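Local coordinates for nitroalkane oxidase (PDB 3MKH) that oxidises primary and secondary nitroalkanes to aldehydes or ketones with its FAD cofactor, releasing nitrite and turning molecular oxygen into hydrogen peroxide, at the interface of chains A and B. Numbering follows the deposited sequence. Chains: chain A/B, Nitroalkane oxidase.

The interface of chains A and B. Residues chain A 6-7, 15, 80, 332; chain B 3, 342, 425-426.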
loop_
_atom_site.group_PDB
_atom_site.type_symbol
_atom_site.label_atom_id
_atom_site.label_comp_id
_atom_site.label_asym_id
_atom_site.label_seq_id
_atom_site.Cartn_x
_atom_site.Cartn_y
_atom_site.Cartn_z
ATOM N N HIS A 6 -22.817 16.187 -15.207
ATOM C CA HIS A 6 -22.975 16.275 -16.660
ATOM C C HIS A 6 -22.214 17.467 -17.231
ATOM O O HIS A 6 -22.268 18.568 -16.690
ATOM C CB HIS A 6 -24.458 16.381 -17.051
ATOM C CG HIS A 6 -25.212 15.097 -16.907
ATOM N ND1 HIS A 6 -26.579 15.012 -17.053
ATOM C CD2 HIS A 6 -24.784 13.839 -16.639
ATOM C CE1 HIS A 6 -26.963 13.760 -16.880
ATOM N NE2 HIS A 6 -25.893 13.028 -16.624
ATOM N N LEU A 7 -21.517 17.248 -18.338
ATOM C CA LEU A 7 -20.846 18.334 -19.018
ATOM C C LEU A 7 -21.893 19.170 -19.737
ATOM O O LEU A 7 -22.829 18.622 -20.330
ATOM C CB LEU A 7 -19.854 17.801 -20.054
ATOM C CG LEU A 7 -18.534 17.179 -19.594
ATOM C CD1 LEU A 7 -18.784 15.966 -18.747
ATOM C CD2 LEU A 7 -17.733 16.816 -20.814
ATOM N N TYR A 15 -14.158 19.016 -24.728
ATOM C CA TYR A 15 -13.734 17.619 -24.839
ATOM C C TYR A 15 -13.507 17.222 -26.297
ATOM O O TYR A 15 -12.477 16.647 -26.637
ATOM C CB TYR A 15 -14.764 16.686 -24.198
ATOM C CG TYR A 15 -14.427 15.206 -24.310
ATOM C CD1 TYR A 15 -13.237 14.700 -23.794
ATOM C CD2 TYR A 15 -15.296 14.318 -24.932
ATOM C CE1 TYR A 15 -12.923 13.354 -23.895
ATOM C CE2 TYR A 15 -14.990 12.957 -25.041
ATOM C CZ TYR A 15 -13.807 12.483 -24.518
ATOM O OH TYR A 15 -13.491 11.144 -24.593
ATOM N N ILE A 80 -10.186 19.112 -18.567
ATOM C CA ILE A 80 -10.669 18.251 -19.639
ATOM C C ILE A 80 -9.651 18.199 -20.774
ATOM O O ILE A 80 -9.275 17.125 -21.242
ATOM C CB ILE A 80 -12.063 18.702 -20.144
ATOM C CG1 ILE A 80 -13.116 18.394 -19.070
ATOM C CG2 ILE A 80 -12.385 18.034 -21.481
ATOM C CD1 ILE A 80 -14.472 19.099 -19.262
ATOM N N TRP A 332 -11.842 17.219 -10.634
ATOM C CA TRP A 332 -12.932 18.131 -11.027
ATOM C C TRP A 332 -13.494 18.908 -9.828
ATOM O O TRP A 332 -13.846 20.087 -9.940
ATOM C CB TRP A 332 -14.038 17.370 -11.755
ATOM C CG TRP A 332 -13.650 16.966 -13.164
ATOM C CD1 TRP A 332 -12.400 17.018 -13.725
ATOM C CD2 TRP A 332 -14.523 16.469 -14.185
ATOM N NE1 TRP A 332 -12.443 16.576 -15.032
ATOM C CE2 TRP A 332 -13.733 16.236 -15.338
ATOM C CE3 TRP A 332 -15.896 16.202 -14.241
ATOM C CZ2 TRP A 332 -14.273 15.742 -16.527
ATOM C CZ3 TRP A 332 -16.429 15.706 -15.423
ATOM C CH2 TRP A 332 -15.618 15.487 -16.550
ATOM N N ILE B 3 -20.979 20.988 -14.993
ATOM C CA ILE B 3 -20.308 20.427 -13.820
ATOM C C ILE B 3 -20.390 21.364 -12.617
ATOM O O ILE B 3 -19.961 22.525 -12.675
ATOM C CB ILE B 3 -18.847 20.010 -14.129
ATOM C CG1 ILE B 3 -18.866 18.858 -15.138
ATOM C CG2 ILE B 3 -18.131 19.572 -12.848
ATOM C CD1 ILE B 3 -17.626 18.778 -16.001
ATOM N N PRO B 342 -24.304 9.711 -17.867
ATOM C CA PRO B 342 -24.549 9.168 -19.215
ATOM C C PRO B 342 -24.197 7.708 -19.500
ATOM O O PRO B 342 -24.202 7.314 -20.675
ATOM C CB PRO B 342 -23.642 10.032 -20.086
ATOM C CG PRO B 342 -22.477 10.306 -19.185
ATOM C CD PRO B 342 -23.121 10.592 -17.860
ATOM N N THR B 425 -18.719 9.026 -18.071
ATOM C CA THR B 425 -18.241 10.394 -17.912
ATOM C C THR B 425 -18.384 11.207 -19.200
ATOM O O THR B 425 -18.939 12.317 -19.196
ATOM C CB THR B 425 -16.754 10.441 -17.474
ATOM O OG1 THR B 425 -16.612 9.839 -16.183
ATOM C CG2 THR B 425 -16.252 11.900 -17.419
ATOM N N TYR B 426 -17.869 10.656 -20.293
ATOM C CA TYR B 426 -17.780 11.389 -21.553
ATOM C C TYR B 426 -18.844 10.992 -22.591
ATOM O O TYR B 426 -18.888 11.556 -23.682
ATOM C CB TYR B 426 -16.361 11.277 -22.140
ATOM C CG TYR B 426 -15.340 12.058 -21.337
ATOM C CD1 TYR B 426 -15.452 13.428 -21.201
ATOM C CD2 TYR B 426 -14.266 11.420 -20.720
ATOM C CE1 TYR B 426 -14.521 14.161 -20.459
ATOM C CE2 TYR B 426 -13.329 12.139 -19.972
ATOM C CZ TYR B 426 -13.464 13.510 -19.850
ATOM O OH TYR B 426 -12.545 14.247 -19.120
HETATM O O HOH W 1 -10.601 14.427 -21.258
#
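The C-terminal turn of chain B, helix 423-426, docks here on the helical surface of chain A, in one patch of a two-fold interface of the nitroalkane oxidase homotetramer, repeated with the chains exchanged; the centre of the contact lies about 23 Å from the active-site A:Asp399. B:Tyr426 has the largest buried surface of the residues here, with 103 Å² hidden by chain A. Its ring stacks on that of A:Tyr15 from helix 9-33, the planes tilted by 7° and the centroids 4.0 Å apart. The overlap is offset: CD1 of B:Tyr426 sits over the middle of the A:Tyr15 ring, and CE1 of A:Tyr15 over the middle of its partner. A:Tyr15 reaches this place with CG anti to its backbone N (chi1 178°), and the two side chains meet at a slant, so its CZ meets the root of the other ring, 3.6 Å from B:Tyr426 CG. The other face of B:Tyr426 is covered from within its own chain by the methyl CG2 of B:Thr425, so the ring is clamped on both sides. An alanine in place of A:Tyr15 would remove one of those two covers and would probably loosen the hold of chain A on the C-terminal turn. CG2 of B:Thr425 also meets the indole of A:Trp332 end-on, 3.7 Å from its CH2. Beside it the N-terminal segment of chain B adds B:Ile3, which comes in roughly perpendicular to A:Trp332 and puts its CD1 3.3 Å from CZ3 of the six-membered ring. B:Ile3 also runs parallel to A:Leu7. Farther along, CD2 of the A:His6 imidazole lies 3.8 Å from CD of B:Pro342, a proline preceded by a cis peptide bond, the two side chains running antiparallel. The contact is mostly apolar, but the phenol oxygen of B:Tyr426 is served by a water: OH lies 2.9 Å from the water, which in turn lies 3.0 Å from the backbone O of A:Ile80.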